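Trehalose-6-phosphate phosphatase (Cryptococcus neoformans, PDB 5DX9) belongs to the HAD superfamily, pairing a Rossmann-like alpha/beta core domain with a smaller cap domain, and holds a magnesium ion in this structure. Local coordinates at residues Lys20-Phe25 and Arg196-Asn201; Glu117-Tyr122 and Asp160-Ser165. All blocks are in the same frame, centred on the assembly; numbering follows the deposited sequence.

Interaction 1 (Lys20-Phe25 and Arg196-Asn201)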
ATOM      1  N   LYS A  20       9.708   6.341  17.885  1.00 60.05           N
ATOM      2  CA  LYS A  20       9.560   5.246  16.932  1.00 56.93           C
ATOM      3  C   LYS A  20       8.668   5.659  15.766  1.00 55.44           C
ATOM      4  O   LYS A  20       7.533   6.093  15.960  1.00 51.83           O
ATOM      5  CB  LYS A  20       8.996   4.002  17.616  1.00 55.99           C
ATOM      6  CG  LYS A  20       9.265   2.721  16.845  1.00 55.64           C
ATOM      7  CD  LYS A  20       9.874   1.662  17.744  1.00 60.34           C
ATOM      8  CE  LYS A  20      10.616   0.611  16.940  1.00 58.05           C
ATOM      9  NZ  LYS A  20      11.829   1.186  16.287  1.00 62.14           N
ATOM     10  N   ARG A  21       9.184   5.509  14.551  1.00 54.63           N
ATOM     11  CA  ARG A  21       8.505   6.019  13.368  1.00 51.00           C
ATOM     12  C   ARG A  21       8.075   4.913  12.401  1.00 52.60           C
ATOM     13  O   ARG A  21       8.887   4.095  11.970  1.00 52.39           O
ATOM     14  CB  ARG A  21       9.411   7.023  12.652  1.00 51.87           C
ATOM     15  CG  ARG A  21       9.854   8.174  13.550  1.00 53.38           C
ATOM     16  CD  ARG A  21      10.679   9.197  12.793  1.00 53.92           C
ATOM     17  NE  ARG A  21      12.009   8.689  12.478  1.00 58.04           N
ATOM     18  CZ  ARG A  21      13.129   9.123  13.046  1.00 57.94           C
ATOM     19  NH1 ARG A  21      13.085  10.088  13.955  1.00 57.53           N
ATOM     20  NH2 ARG A  21      14.296   8.595  12.698  1.00 54.91           N
ATOM     21  N   LEU A  22       6.786   4.898  12.077  1.00 51.46           N
ATOM     22  CA  LEU A  22       6.244   3.976  11.084  1.00 48.02           C
ATOM     23  C   LEU A  22       6.194   4.663   9.723  1.00 48.00           C
ATOM     24  O   LEU A  22       5.441   5.618   9.528  1.00 45.51           O
ATOM     25  CB  LEU A  22       4.853   3.494  11.502  1.00 45.76           C
ATOM     26  CG  LEU A  22       4.265   2.285  10.769  1.00 45.46           C
ATOM     27  CD1 LEU A  22       5.209   1.095  10.844  1.00 50.09           C
ATOM     28  CD2 LEU A  22       2.904   1.924  11.346  1.00 44.53           C
ATOM     29  N   LEU A  23       7.009   4.187   8.787  1.00 46.74           N
ATOM     30  CA  LEU A  23       7.107   4.819   7.476  1.00 48.12           C
ATOM     31  C   LEU A  23       6.612   3.884   6.374  1.00 49.66           C
ATOM     32  O   LEU A  23       7.244   2.870   6.072  1.00 48.72           O
ATOM     33  CB  LEU A  23       8.547   5.255   7.196  1.00 43.95           C
ATOM     34  CG  LEU A  23       9.192   6.169   8.242  1.00 48.88           C
ATOM     35  CD1 LEU A  23      10.610   6.569   7.817  1.00 46.44           C
ATOM     36  CD2 LEU A  23       8.323   7.394   8.495  1.00 42.33           C
ATOM     37  N   LEU A  24       5.486   4.243   5.767  1.00 44.33           N
ATOM     38  CA  LEU A  24       4.820   3.366   4.811  1.00 42.89           C
ATOM     39  C   LEU A  24       4.757   3.982   3.420  1.00 42.86           C
ATOM     40  O   LEU A  24       4.164   5.042   3.227  1.00 42.61           O
ATOM     41  CB  LEU A  24       3.416   3.035   5.310  1.00 42.75           C
ATOM     42  CG  LEU A  24       3.391   2.514   6.749  1.00 43.44           C
ATOM     43  CD1 LEU A  24       1.965   2.388   7.267  1.00 42.92           C
ATOM     44  CD2 LEU A  24       4.134   1.188   6.853  1.00 44.54           C
ATOM     45  N   PHE A  25       5.374   3.307   2.454  1.00 42.44           N
ATOM     46  CA  PHE A  25       5.433   3.803   1.083  1.00 42.04           C
ATOM     47  C   PHE A  25       4.793   2.860   0.072  1.00 44.92           C
ATOM     48  O   PHE A  25       5.180   1.693  -0.032  1.00 43.67           O
ATOM     49  CB  PHE A  25       6.882   4.045   0.659  1.00 40.24           C
ATOM     50  CG  PHE A  25       7.602   5.062   1.492  1.00 47.33           C
ATOM     51  CD1 PHE A  25       7.602   6.400   1.130  1.00 44.57           C
ATOM     52  CD2 PHE A  25       8.294   4.679   2.630  1.00 43.94           C
ATOM     53  CE1 PHE A  25       8.272   7.335   1.888  1.00 45.17           C
ATOM     54  CE2 PHE A  25       8.966   5.609   3.392  1.00 42.63           C
ATOM     55  CZ  PHE A  25       8.956   6.938   3.023  1.00 46.19           C
ATOM     56  N   ARG A 196      -2.310  -4.106  10.845  1.00 49.81           N
ATOM     57  CA  ARG A 196      -1.412  -5.123  11.374  1.00 51.65           C
ATOM     58  C   ARG A 196      -0.126  -4.481  11.885  1.00 50.12           C
ATOM     59  O   ARG A 196       0.340  -4.788  12.981  1.00 49.89           O
ATOM     60  CB  ARG A 196      -1.087  -6.167  10.307  1.00 53.00           C
ATOM     61  CG  ARG A 196       0.068  -7.085  10.676  1.00 57.92           C
ATOM     62  CD  ARG A 196       0.702  -7.686   9.435  1.00 58.50           C
ATOM     63  NE  ARG A 196       1.888  -8.475   9.756  1.00 61.80           N
ATOM     64  CZ  ARG A 196       1.886  -9.794   9.892  1.00 64.14           C
ATOM     65  NH1 ARG A 196       0.761 -10.477   9.726  1.00 67.01           N
ATOM     66  NH2 ARG A 196       3.010 -10.434  10.188  1.00 67.25           N
ATOM     67  N   LEU A 197       0.434  -3.580  11.083  1.00 47.71           N
ATOM     68  CA  LEU A 197       1.673  -2.903  11.447  1.00 50.45           C
ATOM     69  C   LEU A 197       1.500  -2.001  12.669  1.00 50.77           C
ATOM     70  O   LEU A 197       2.398  -1.911  13.506  1.00 53.49           O
ATOM     71  CB  LEU A 197       2.202  -2.083  10.269  1.00 50.03           C
ATOM     72  CG  LEU A 197       2.584  -2.892   9.030  1.00 49.23           C
ATOM     73  CD1 LEU A 197       3.450  -2.063   8.101  1.00 47.86           C
ATOM     74  CD2 LEU A 197       3.289  -4.171   9.435  1.00 50.69           C
HETATM   75  N   MSE A 198       0.359  -1.327  12.770  1.00 49.59           N
HETATM   76  CA  MSE A 198       0.090  -0.494  13.939  1.00 51.57           C
HETATM   77  C   MSE A 198      -0.056  -1.351  15.197  1.00 51.29           C
HETATM   78  O   MSE A 198       0.450  -0.991  16.259  1.00 51.69           O
HETATM   79  CB  MSE A 198      -1.164   0.363  13.726  1.00 46.85           C
HETATM   80  CG  MSE A 198      -0.918   1.611  12.883  1.00 51.03           C
HETATM   81 SE   MSE A 198      -2.497   2.746  12.634  1.00 56.74          SE
HETATM   82  CE  MSE A 198      -3.686   1.455  11.776  1.00 48.68           C
ATOM     83  N   TYR A 199      -0.737  -2.486  15.070  1.00 49.96           N
ATOM     84  CA  TYR A 199      -0.901  -3.393  16.199  1.00 52.79           C
ATOM     85  C   TYR A 199       0.449  -3.928  16.662  1.00 53.91           C
ATOM     86  O   TYR A 199       0.687  -4.082  17.858  1.00 55.39           O
ATOM     87  CB  TYR A 199      -1.830  -4.555  15.842  1.00 52.21           C
ATOM     88  CG  TYR A 199      -2.015  -5.540  16.975  1.00 53.72           C
ATOM     89  CD1 TYR A 199      -3.010  -5.354  17.924  1.00 53.89           C
ATOM     90  CD2 TYR A 199      -1.186  -6.647  17.105  1.00 53.69           C
ATOM     91  CE1 TYR A 199      -3.180  -6.244  18.966  1.00 55.55           C
ATOM     92  CE2 TYR A 199      -1.349  -7.543  18.146  1.00 56.45           C
ATOM     93  CZ  TYR A 199      -2.347  -7.336  19.074  1.00 56.56           C
ATOM     94  OH  TYR A 199      -2.520  -8.222  20.113  1.00 57.68           O
ATOM     95  N   GLU A 200       1.332  -4.203  15.706  1.00 54.31           N
ATOM     96  CA  GLU A 200       2.661  -4.716  16.014  1.00 53.86           C
ATOM     97  C   GLU A 200       3.530  -3.681  16.714  1.00 55.25           C
ATOM     98  O   GLU A 200       4.411  -4.031  17.497  1.00 55.65           O
ATOM     99  CB  GLU A 200       3.370  -5.178  14.743  1.00 55.97           C
ATOM    100  CG  GLU A 200       2.810  -6.428  14.099  1.00 52.71           C
ATOM    101  CD  GLU A 200       3.598  -6.825  12.864  1.00 60.18           C
ATOM    102  OE1 GLU A 200       3.105  -7.664  12.081  1.00 61.85           O
ATOM    103  OE2 GLU A 200       4.715  -6.291  12.679  1.00 63.54           O
ATOM    104  N   ASN A 201       3.287  -2.407  16.422  1.00 55.04           N
ATOM    105  CA  ASN A 201       4.153  -1.338  16.908  1.00 52.58           C
ATOM    106  C   ASN A 201       3.389  -0.246  17.637  1.00 53.49           C
ATOM    107  O   ASN A 201       3.268   0.875  17.141  1.00 55.89           O
ATOM    108  CB  ASN A 201       4.934  -0.734  15.746  1.00 52.85           C
ATOM    109  CG  ASN A 201       5.736  -1.769  14.989  1.00 52.63           C
ATOM    110  OD1 ASN A 201       5.221  -2.429  14.085  1.00 52.93           O
ATOM    111  ND2 ASN A 201       7.002  -1.925  15.358  1.00 48.12           N
TER

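Interaction 2 (Glu117-Tyr122 and Asp160-Ser165)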
ATOM      1  N   GLU A 117      -8.546 -15.315 -15.033  1.00 44.93           N
ATOM      2  CA  GLU A 117      -7.482 -15.450 -16.025  1.00 47.64           C
ATOM      3  C   GLU A 117      -8.066 -15.704 -17.410  1.00 47.66           C
ATOM      4  O   GLU A 117      -7.609 -15.134 -18.403  1.00 45.01           O
ATOM      5  CB  GLU A 117      -6.513 -16.576 -15.649  1.00 44.39           C
ATOM      6  CG  GLU A 117      -5.389 -16.767 -16.661  1.00 50.76           C
ATOM      7  CD  GLU A 117      -4.308 -17.729 -16.190  1.00 52.90           C
ATOM      8  OE1 GLU A 117      -4.497 -18.400 -15.152  1.00 49.75           O
ATOM      9  OE2 GLU A 117      -3.258 -17.807 -16.863  1.00 55.90           O
ATOM     10  N   GLU A 118      -9.085 -16.557 -17.467  1.00 46.69           N
ATOM     11  CA  GLU A 118      -9.741 -16.879 -18.729  1.00 47.96           C
ATOM     12  C   GLU A 118     -10.360 -15.628 -19.345  1.00 50.41           C
ATOM     13  O   GLU A 118     -10.262 -15.403 -20.551  1.00 43.28           O
ATOM     14  CB  GLU A 118     -10.809 -17.958 -18.525  1.00 46.85           C
ATOM     15  CG  GLU A 118     -11.579 -18.310 -19.788  1.00 52.21           C
ATOM     16  CD  GLU A 118     -12.743 -19.252 -19.527  1.00 61.01           C
ATOM     17  OE1 GLU A 118     -13.369 -19.706 -20.508  1.00 62.30           O
ATOM     18  OE2 GLU A 118     -13.032 -19.539 -18.344  1.00 63.60           O
ATOM     19  N   ILE A 119     -10.985 -14.808 -18.506  1.00 47.76           N
ATOM     20  CA  ILE A 119     -11.608 -13.581 -18.979  1.00 46.74           C
ATOM     21  C   ILE A 119     -10.566 -12.604 -19.523  1.00 46.55           C
ATOM     22  O   ILE A 119     -10.745 -12.023 -20.597  1.00 47.45           O
ATOM     23  CB  ILE A 119     -12.419 -12.900 -17.861  1.00 49.98           C
ATOM     24  CG1 ILE A 119     -13.639 -13.751 -17.500  1.00 50.61           C
ATOM     25  CG2 ILE A 119     -12.853 -11.510 -18.292  1.00 46.14           C
ATOM     26  CD1 ILE A 119     -14.480 -13.176 -16.375  1.00 48.78           C
ATOM     27  N   PHE A 120      -9.474 -12.438 -18.786  1.00 43.96           N
ATOM     28  CA  PHE A 120      -8.434 -11.493 -19.174  1.00 46.06           C
ATOM     29  C   PHE A 120      -7.668 -11.986 -20.397  1.00 47.15           C
ATOM     30  O   PHE A 120      -7.224 -11.186 -21.221  1.00 46.40           O
ATOM     31  CB  PHE A 120      -7.473 -11.240 -18.011  1.00 43.62           C
ATOM     32  CG  PHE A 120      -8.018 -10.301 -16.970  1.00 46.82           C
ATOM     33  CD1 PHE A 120      -9.112  -9.496 -17.249  1.00 45.45           C
ATOM     34  CD2 PHE A 120      -7.433 -10.217 -15.716  1.00 46.04           C
ATOM     35  CE1 PHE A 120      -9.613  -8.632 -16.294  1.00 48.47           C
ATOM     36  CE2 PHE A 120      -7.931  -9.355 -14.757  1.00 43.90           C
ATOM     37  CZ  PHE A 120      -9.021  -8.561 -15.045  1.00 44.80           C
ATOM     38  N   LYS A 121      -7.513 -13.302 -20.512  1.00 50.07           N
ATOM     39  CA  LYS A 121      -6.901 -13.887 -21.700  1.00 49.07           C
ATOM     40  C   LYS A 121      -7.768 -13.597 -22.911  1.00 49.03           C
ATOM     41  O   LYS A 121      -7.267 -13.273 -23.986  1.00 50.18           O
ATOM     42  CB  LYS A 121      -6.712 -15.396 -21.543  1.00 52.27           C
ATOM     43  CG  LYS A 121      -5.428 -15.807 -20.844  1.00 51.66           C
ATOM     44  CD  LYS A 121      -5.289 -17.319 -20.840  1.00 55.73           C
ATOM     45  CE  LYS A 121      -4.034 -17.763 -20.115  1.00 56.77           C
ATOM     46  NZ  LYS A 121      -3.996 -19.247 -19.967  1.00 65.46           N
ATOM     47  N   TYR A 122      -9.077 -13.725 -22.720  1.00 48.25           N
ATOM     48  CA  TYR A 122     -10.040 -13.423 -23.764  1.00 49.05           C
ATOM     49  C   TYR A 122      -9.813 -12.020 -24.305  1.00 51.40           C
ATOM     50  O   TYR A 122      -9.747 -11.816 -25.517  1.00 51.05           O
ATOM     51  CB  TYR A 122     -11.469 -13.555 -23.231  1.00 49.13           C
ATOM     52  CG  TYR A 122     -12.527 -13.088 -24.201  1.00 51.29           C
ATOM     53  CD1 TYR A 122     -13.156 -13.984 -25.053  1.00 55.10           C
ATOM     54  CD2 TYR A 122     -12.897 -11.751 -24.269  1.00 50.74           C
ATOM     55  CE1 TYR A 122     -14.121 -13.565 -25.943  1.00 56.32           C
ATOM     56  CE2 TYR A 122     -13.859 -11.322 -25.161  1.00 55.01           C
ATOM     57  CZ  TYR A 122     -14.470 -12.235 -25.995  1.00 57.44           C
ATOM     58  OH  TYR A 122     -15.433 -11.817 -26.884  1.00 60.15           O
ATOM     59  N   ASP A 160     -17.557  -4.627 -16.955  1.00 48.53           N
ATOM     60  CA  ASP A 160     -18.975  -4.966 -16.902  1.00 48.38           C
ATOM     61  C   ASP A 160     -19.188  -6.465 -16.768  1.00 48.12           C
ATOM     62  O   ASP A 160     -20.081  -6.905 -16.046  1.00 49.54           O
ATOM     63  CB  ASP A 160     -19.699  -4.443 -18.143  1.00 50.74           C
ATOM     64  CG  ASP A 160     -19.816  -2.932 -18.154  1.00 58.56           C
ATOM     65  OD1 ASP A 160     -20.494  -2.391 -19.054  1.00 65.13           O
ATOM     66  OD2 ASP A 160     -19.238  -2.287 -17.252  1.00 62.81           O
ATOM     67  N   LEU A 161     -18.370  -7.250 -17.461  1.00 45.41           N
ATOM     68  CA  LEU A 161     -18.472  -8.704 -17.365  1.00 51.13           C
ATOM     69  C   LEU A 161     -18.063  -9.201 -15.979  1.00 52.27           C
ATOM     70  O   LEU A 161     -18.735 -10.049 -15.391  1.00 51.68           O
ATOM     71  CB  LEU A 161     -17.611  -9.388 -18.428  1.00 48.42           C
ATOM     72  CG  LEU A 161     -17.635 -10.916 -18.328  1.00 50.07           C
ATOM     73  CD1 LEU A 161     -18.986 -11.455 -18.786  1.00 51.64           C
ATOM     74  CD2 LEU A 161     -16.492 -11.567 -19.103  1.00 53.13           C
ATOM     75  N   LEU A 162     -16.953  -8.677 -15.466  1.00 47.47           N
ATOM     76  CA  LEU A 162     -16.464  -9.067 -14.151  1.00 48.30           C
ATOM     77  C   LEU A 162     -17.454  -8.686 -13.056  1.00 50.86           C
ATOM     78  O   LEU A 162     -17.704  -9.467 -12.143  1.00 53.31           O
ATOM     79  CB  LEU A 162     -15.100  -8.431 -13.871  1.00 48.02           C
ATOM     80  CG  LEU A 162     -13.907  -9.012 -14.632  1.00 46.36           C
ATOM     81  CD1 LEU A 162     -12.651  -8.214 -14.342  1.00 46.17           C
ATOM     82  CD2 LEU A 162     -13.705 -10.476 -14.281  1.00 44.60           C
ATOM     83  N   GLU A 163     -18.020  -7.487 -13.160  1.00 51.15           N
ATOM     84  CA  GLU A 163     -18.932  -6.977 -12.140  1.00 53.64           C
ATOM     85  C   GLU A 163     -20.296  -7.657 -12.172  1.00 55.11           C
ATOM     86  O   GLU A 163     -20.883  -7.931 -11.124  1.00 53.25           O
ATOM     87  CB  GLU A 163     -19.118  -5.464 -12.295  1.00 50.08           C
ATOM     88  CG  GLU A 163     -17.967  -4.634 -11.757  1.00 49.20           C
ATOM     89  CD  GLU A 163     -17.752  -4.827 -10.267  1.00 53.80           C
ATOM     90  OE1 GLU A 163     -18.601  -5.472  -9.617  1.00 59.42           O
ATOM     91  OE2 GLU A 163     -16.732  -4.332  -9.745  1.00 58.13           O
ATOM     92  N   SER A 164     -20.797  -7.928 -13.372  1.00 54.62           N
ATOM     93  CA  SER A 164     -22.152  -8.446 -13.523  1.00 55.02           C
ATOM     94  C   SER A 164     -22.257  -9.951 -13.282  1.00 56.05           C
ATOM     95  O   SER A 164     -23.237 -10.415 -12.702  1.00 57.04           O
ATOM     96  CB  SER A 164     -22.698  -8.112 -14.916  1.00 57.48           C
ATOM     97  OG  SER A 164     -22.027  -8.846 -15.927  1.00 60.84           O
ATOM     98  N   SER A 165     -21.258 -10.713 -13.719  1.00 54.64           N
ATOM     99  CA  SER A 165     -21.384 -12.169 -13.713  1.00 58.58           C
ATOM    100  C   SER A 165     -20.439 -12.898 -12.757  1.00 59.06           C
ATOM    101  O   SER A 165     -20.660 -14.068 -12.450  1.00 62.66           O
ATOM    102  CB  SER A 165     -21.174 -12.720 -15.129  1.00 61.54           C
ATOM    103  OG  SER A 165     -19.797 -12.796 -15.458  1.00 59.73           O
TER

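Interaction 1 (Lys20-Phe25 and Arg196-Asn201)
Leu22 meets helix 190-200 with one methyl branch: its CD2 lies 4.1 Å from CG of Met198, modelled as selenomethionine, and the same methyl comes 4.2 Å from CB of Leu197. Having CG anti to the backbone N (chi1 -166°) carries this branch off the strand towards the helix, where the Leu22 and Met198 side chains are nearly perpendicular. Two residues on, Leu24 packs more closely, CD2 against Leu197 CD1 at 3.5 Å. These two side chains lie alongside one another, pointing in opposite senses, and Leu197 bridges the two leucines, with CB against Leu22 and CD1 against Leu24. Strand 21-25 is a central strand of the mainly parallel sheet of a HAD-type Rossmann-like core, with strands 60-65 and 206-211 as its neighbours. Helix 190-200 covers one face of that sheet, running nearly antiparallel to strand 21-25 (165°), and then leads into the adjoining strand 206-211. Alternation along the strand sends Leu22 and Leu24 to the helix, whereas Leu23 and Phe25 pack on Leu54 of helix 45-56. Neighbouring strands widen the apolar layer: Tyr63 touches both Leu24 and Leu197, and Ile207 touches Leu22 and Met198. The guanidinium group of Arg196 lies away from the leucines. Its NE forms a salt bridge of 2.7 Å with Glu200 OE1 one turn later, and the group also hydrogen-bonds to the Gln95 side chain and the Ala245 carbonyl. Directly beyond the strand, Asn26 and Asp28 join Asp212 in binding the magnesium ion, about 12 Å from the Leu24 side chain.

Interaction 2 (Glu117-Tyr122 and Asp160-Ser165)
Ile119 of helix 112-125 faces two leucines of helix 148-166 at once. Its CD1 lies 3.5 Å from CD2 of Leu162, the two side chains passing flank to flank with opposed directions. Ile119 and Leu161 instead point at each other end on, and CG2 (3.7 Å) and CD1 (3.8 Å) of Ile119 both touch Leu161 CD2. The tight part continues inward through Phe120, whose CB starts off along the helix flank but whose ring swings nearer, bringing CE1 to 3.6 Å from Leu162 CD1; the leucine methyl approaches the ring obliquely. The helices run nearly antiparallel (153°) side by side on a four-stranded antiparallel sheet. With two strands following each helix, this is the alpha-beta-beta repeat of a C2-type HAD cap. Val183 of strand 180-185 touches both Phe120 and Leu162, and Trp141 also meets the phenylalanine ring. Towards solvent the contact thins: Leu161, partly exposed like Ile119, borders it there. Ser165 OG donates to Leu161 O at 2.9 Å, from the carbonyl face opposite to that used by its own backbone N-H. On the flank of helix 112-125 turned away from helix 148-166, Lys121 NZ and Glu117 OE2 make a long salt bridge of 3.5 Å.

How the interactions relate
The same apolar chemistry serves two domains at different depths. Interaction 1 is wholly buried and joins a central strand to a covering helix; interaction 2 joins two helices, with one side of the contact turned to the sheet and the other to solvent. They share no secondary-structure element, their centres are 36 Å apart, and they lie on opposite sides of the chain's centre. In sequence, 117-122 and 160-165 both fall between 20-25 and 196-201, as expected for a cap inserted into the core. Both contacts bury similar areas. Buried Arg196 pairs with partly exposed Glu200, and exposed Lys121 with partly exposed Glu117, each within its own helix and outside the apolar contact.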